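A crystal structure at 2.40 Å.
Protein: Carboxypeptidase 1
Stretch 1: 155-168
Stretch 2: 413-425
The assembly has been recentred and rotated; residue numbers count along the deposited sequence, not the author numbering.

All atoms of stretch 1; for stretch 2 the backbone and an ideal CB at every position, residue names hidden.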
# COMPACT_ATOMS: atom_id res chain seq x y z
N PRO A 155 -38.67 3.05 3.36
CA PRO A 155 -37.26 3.22 2.96
C PRO A 155 -36.28 2.67 3.98
O PRO A 155 -35.20 2.20 3.60
CB PRO A 155 -37.11 4.75 2.81
CG PRO A 155 -38.49 5.28 2.75
CD PRO A 155 -39.35 4.35 3.54
N LEU A 156 -36.63 2.70 5.26
CA LEU A 156 -35.75 2.12 6.27
C LEU A 156 -35.57 0.63 6.05
O LEU A 156 -34.49 0.08 6.29
CB LEU A 156 -36.29 2.42 7.67
CG LEU A 156 -35.45 1.94 8.86
CD1 LEU A 156 -34.03 2.42 8.73
CD2 LEU A 156 -36.05 2.41 10.18
N ASP A 157 -36.63 -0.05 5.59
CA ASP A 157 -36.52 -1.47 5.28
C ASP A 157 -35.56 -1.72 4.13
O ASP A 157 -34.92 -2.78 4.07
CB ASP A 157 -37.90 -2.05 4.95
CG ASP A 157 -38.73 -2.30 6.18
OD1 ASP A 157 -38.14 -2.51 7.26
OD2 ASP A 157 -39.97 -2.26 6.08
N TYR A 158 -35.44 -0.78 3.19
CA TYR A 158 -34.44 -0.94 2.15
C TYR A 158 -33.04 -0.98 2.76
O TYR A 158 -32.22 -1.84 2.40
CB TYR A 158 -34.53 0.18 1.12
CG TYR A 158 -33.32 0.26 0.22
CD1 TYR A 158 -33.12 -0.67 -0.79
CD2 TYR A 158 -32.35 1.25 0.38
CE1 TYR A 158 -32.02 -0.62 -1.61
CE2 TYR A 158 -31.25 1.31 -0.45
CZ TYR A 158 -31.09 0.37 -1.44
OH TYR A 158 -29.99 0.41 -2.28
N TYR A 159 -32.75 -0.07 3.70
CA TYR A 159 -31.42 -0.02 4.30
C TYR A 159 -31.19 -1.18 5.27
O TYR A 159 -30.10 -1.75 5.31
CB TYR A 159 -31.19 1.34 4.98
CG TYR A 159 -31.01 2.43 3.96
CD1 TYR A 159 -29.87 2.48 3.18
CD2 TYR A 159 -32.00 3.38 3.75
CE1 TYR A 159 -29.71 3.44 2.22
CE2 TYR A 159 -31.84 4.36 2.80
CZ TYR A 159 -30.70 4.38 2.04
OH TYR A 159 -30.53 5.36 1.08
N ILE A 160 -32.20 -1.54 6.06
CA ILE A 160 -32.03 -2.70 6.93
C ILE A 160 -31.69 -3.94 6.11
O ILE A 160 -30.78 -4.70 6.46
CB ILE A 160 -33.28 -2.91 7.80
CG1 ILE A 160 -33.43 -1.74 8.78
CG2 ILE A 160 -33.20 -4.24 8.56
CD1 ILE A 160 -34.67 -1.83 9.64
N ASN A 161 -32.39 -4.13 4.98
CA ASN A 161 -32.14 -5.30 4.14
C ASN A 161 -30.80 -5.20 3.42
O ASN A 161 -30.13 -6.22 3.22
CB ASN A 161 -33.27 -5.47 3.13
CG ASN A 161 -33.00 -6.59 2.13
OD1 ASN A 161 -33.18 -7.77 2.43
ND2 ASN A 161 -32.56 -6.21 0.94
N GLU A 162 -30.40 -3.99 3.03
CA GLU A 162 -29.08 -3.81 2.42
C GLU A 162 -27.98 -4.27 3.37
O GLU A 162 -26.98 -4.85 2.94
CB GLU A 162 -28.89 -2.35 2.02
CG GLU A 162 -27.82 -2.13 0.97
CD GLU A 162 -28.22 -2.70 -0.39
OE1 GLU A 162 -29.44 -2.92 -0.61
OE2 GLU A 162 -27.31 -2.92 -1.24
N SER A 163 -28.16 -4.02 4.66
CA SER A 163 -27.18 -4.45 5.65
C SER A 163 -27.27 -5.95 5.90
O SER A 163 -26.25 -6.64 5.96
CB SER A 163 -27.38 -3.65 6.94
OG SER A 163 -26.66 -4.22 8.02
N ASP A 164 -28.48 -6.48 6.08
CA ASP A 164 -28.67 -7.91 6.37
C ASP A 164 -29.83 -8.43 5.54
O ASP A 164 -31.00 -8.23 5.89
CB ASP A 164 -28.91 -8.15 7.86
CG ASP A 164 -27.71 -7.78 8.69
OD1 ASP A 164 -27.61 -6.61 9.12
OD2 ASP A 164 -26.86 -8.66 8.91
N GLU A 165 -29.51 -9.11 4.44
CA GLU A 165 -30.54 -9.59 3.54
C GLU A 165 -31.58 -10.39 4.32
O GLU A 165 -31.25 -11.30 5.08
CB GLU A 165 -29.94 -10.46 2.43
CG GLU A 165 -30.95 -10.89 1.40
CD GLU A 165 -30.41 -11.93 0.44
OE1 GLU A 165 -29.38 -12.56 0.75
OE2 GLU A 165 -31.03 -12.15 -0.62
N GLY A 166 -32.85 -10.02 4.13
CA GLY A 166 -33.95 -10.68 4.78
C GLY A 166 -34.37 -10.05 6.09
O GLY A 166 -35.45 -10.37 6.59
N MET A 167 -33.53 -9.21 6.68
CA MET A 167 -33.88 -8.55 7.93
C MET A 167 -34.84 -7.40 7.67
O MET A 167 -34.78 -6.72 6.64
CB MET A 167 -32.60 -8.06 8.63
CG MET A 167 -32.79 -7.60 10.07
SD MET A 167 -32.97 -8.96 11.24
CE MET A 167 -31.51 -9.94 10.87
N THR A 168 -35.75 -7.18 8.62
CA THR A 168 -36.76 -6.14 8.51
C THR A 168 -36.72 -5.23 9.73
O THR A 168 -36.12 -5.55 10.76
CB THR A 168 -38.16 -6.72 8.40
OG1 THR A 168 -38.47 -7.40 9.62
CG2 THR A 168 -38.24 -7.71 7.24
N UNK A 413 -21.92 8.51 4.42
CA UNK A 413 -22.81 7.55 3.82
C UNK A 413 -24.26 7.90 4.07
O UNK A 413 -24.58 8.96 4.61
CB UNK A 413 -22.51 6.15 4.35
N UNK A 414 -25.16 6.99 3.71
CA UNK A 414 -26.58 7.28 3.86
C UNK A 414 -26.98 7.31 5.32
O UNK A 414 -26.29 6.79 6.20
CB UNK A 414 -27.42 6.25 3.11
N UNK A 415 -28.13 7.94 5.57
CA UNK A 415 -28.78 7.93 6.87
C UNK A 415 -29.84 6.84 6.85
O UNK A 415 -30.75 6.88 6.01
CB UNK A 415 -29.39 9.29 7.20
N UNK A 416 -29.71 5.86 7.74
CA UNK A 416 -30.68 4.79 7.82
C UNK A 416 -30.07 3.42 7.73
O UNK A 416 -29.39 3.11 6.75
CB UNK A 416 -31.72 4.95 6.71
N UNK A 417 -30.35 2.56 8.71
CA UNK A 417 -29.81 1.22 8.70
C UNK A 417 -28.31 1.12 8.89
O UNK A 417 -27.72 0.11 8.52
CB UNK A 417 -30.19 0.54 7.38
N UNK A 418 -27.69 2.14 9.50
CA UNK A 418 -26.24 2.21 9.61
C UNK A 418 -25.68 1.39 10.76
O UNK A 418 -24.48 1.09 10.74
CB UNK A 418 -25.81 3.67 9.77
N UNK A 419 -26.49 1.06 11.76
CA UNK A 419 -25.97 0.56 13.02
C UNK A 419 -26.55 -0.76 13.51
O UNK A 419 -25.91 -1.40 14.35
CB UNK A 419 -26.20 1.62 14.10
N UNK A 420 -27.74 -1.19 13.06
CA UNK A 420 -28.32 -2.38 13.68
C UNK A 420 -27.45 -3.62 13.45
O UNK A 420 -27.51 -4.55 14.24
CB UNK A 420 -29.73 -2.62 13.13
N UNK A 421 -26.65 -3.63 12.38
CA UNK A 421 -25.74 -4.75 12.18
C UNK A 421 -24.80 -5.00 13.35
O UNK A 421 -24.45 -6.15 13.64
CB UNK A 421 -24.91 -4.51 10.91
N UNK A 422 -24.38 -3.93 14.04
CA UNK A 422 -23.51 -4.12 15.20
C UNK A 422 -24.22 -4.93 16.28
O UNK A 422 -23.62 -5.81 16.90
CB UNK A 422 -23.06 -2.77 15.76
N UNK A 423 -25.50 -4.65 16.52
CA UNK A 423 -26.23 -5.37 17.55
C UNK A 423 -26.60 -6.77 17.08
O UNK A 423 -26.55 -7.73 17.85
CB UNK A 423 -27.49 -4.60 17.95
N UNK A 424 -26.95 -6.89 15.80
CA UNK A 424 -27.18 -8.21 15.23
C UNK A 424 -25.94 -9.07 15.39
O UNK A 424 -26.03 -10.25 15.73
CB UNK A 424 -27.57 -8.10 13.75
N UNK A 425 -24.76 -8.50 15.16
CA UNK A 425 -23.53 -9.25 15.36
C UNK A 425 -23.35 -9.69 16.80
O UNK A 425 -22.92 -10.81 17.07
CB UNK A 425 -22.33 -8.41 14.92

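Position 413 lies beyond the reach of stretch 1, which leaves the choice open; the deposited residue is Gly413. At 414 the CA-to-CB bond points toward stretch 1, and the ideal CB lies 3.7 Å from CE1 of Tyr159. With phi near -70°, a compact apolar side chain would suit, proline among several. It is Pro414, whose own CB packs 3.7 Å from Tyr159 CE1. Position 415 turns its CB away, so stretch 1 says little about it; the residue is Ile415, whose carbonyl O lies over one face of the Tyr159 ring.

Position 416 is far more restricted. Phi and psi of 126° and 126° would jam a CB against the preceding carbonyl, and the ideal CB would also sit 3.4 Å from CD2 of Tyr159. Glycine is expected and found: the backbone of Gly416 comes close enough for its O to lie 3.1 Å from Tyr159 CB. At 417 positive phi again favours glycine, and here the helix adds its own veto, because the ideal CB would be 2.7 Å from Tyr159 CB, a clash, and 3.2 Å from Ile160 N. Gly417 lets the two segments approach to 4.8 Å between Gly417 CA and Ile160 CA.

Positions 418 and 419 point away and could hold many residues; they are Ser418 and Phe419.

At 420 the bond points toward stretch 1, but no atom of that stretch lies within 5.5 Å of the ideal CB, so there is room for a long side chain. The carbonyl of Ile160 and the carboxylate of Asp164 offer acceptors, which makes a polar donor attractive, although a flexible apolar chain could also fill the space. Gln420 folds back so that NE2 donates to Gly417 O (3.2 Å) and to water 1 (2.8 Å). That water in turn donates to Ile160 O and Asp164 OD1, bridging the stretches where no direct hydrogen bond does.

The ideal CB at 421 is 3.4 Å from Ser163 OG and 3.9 Å from Asp164 OD1, favouring a small residue. Gly421 fits, and its N donates to water 2 (2.9 Å), which donates to Ser163 OG.

Positions 422 and 423 are out of reach; Tyr422 and Thr423 occupy them. Position 424 points toward Asp164 and the methyl end of Met167, where a medium or long aliphatic would suit. Ile424 extends CD1 to 4.0 Å from Met167 CE and 3.6 Å from Asp164 OD1. Sideways-facing 425, unconstrained by stretch 1, is Gly425.

Stretch 2, residues 413-425: GPIGGSFQGYTIG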
# COMPACT_ATOMS: atom_id res chain seq x y z
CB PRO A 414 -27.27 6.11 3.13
CG PRO A 414 -26.19 5.43 2.35
CD PRO A 414 -24.93 5.66 3.13
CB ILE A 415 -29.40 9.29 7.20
CG1 ILE A 415 -28.32 10.35 7.36
CG2 ILE A 415 -30.24 9.19 8.46
CD1 ILE A 415 -28.87 11.76 7.41
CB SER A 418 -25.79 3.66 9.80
OG SER A 418 -26.42 4.51 8.88
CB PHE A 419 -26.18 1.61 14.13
CG PHE A 419 -25.35 2.86 13.95
CD1 PHE A 419 -24.03 2.91 14.40
CD2 PHE A 419 -25.89 3.98 13.34
CE1 PHE A 419 -23.27 4.05 14.23
CE2 PHE A 419 -25.14 5.14 13.18
CZ PHE A 419 -23.82 5.17 13.62
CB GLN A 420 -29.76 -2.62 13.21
CG GLN A 420 -29.92 -3.10 11.81
CD GLN A 420 -29.70 -2.00 10.84
OE1 GLN A 420 -29.79 -0.82 11.19
NE2 GLN A 420 -29.38 -2.36 9.60
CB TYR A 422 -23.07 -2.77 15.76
CG TYR A 422 -22.28 -1.91 14.79
CD1 TYR A 422 -21.00 -2.28 14.40
CD2 TYR A 422 -22.80 -0.72 14.31
CE1 TYR A 422 -20.27 -1.51 13.53
CE2 TYR A 422 -22.08 0.06 13.43
CZ TYR A 422 -20.81 -0.33 13.04
OH TYR A 422 -20.08 0.44 12.16
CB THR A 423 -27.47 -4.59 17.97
OG1 THR A 423 -27.07 -3.45 18.74
CG2 THR A 423 -28.41 -5.46 18.80
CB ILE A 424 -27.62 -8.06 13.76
CG1 ILE A 424 -28.91 -7.25 13.69
CG2 ILE A 424 -27.78 -9.42 13.09
CD1 ILE A 424 -29.35 -6.91 12.29
O HOH W 1 -29.88 -5.07 9.18
O HOH W 2 -26.19 -1.99 10.00
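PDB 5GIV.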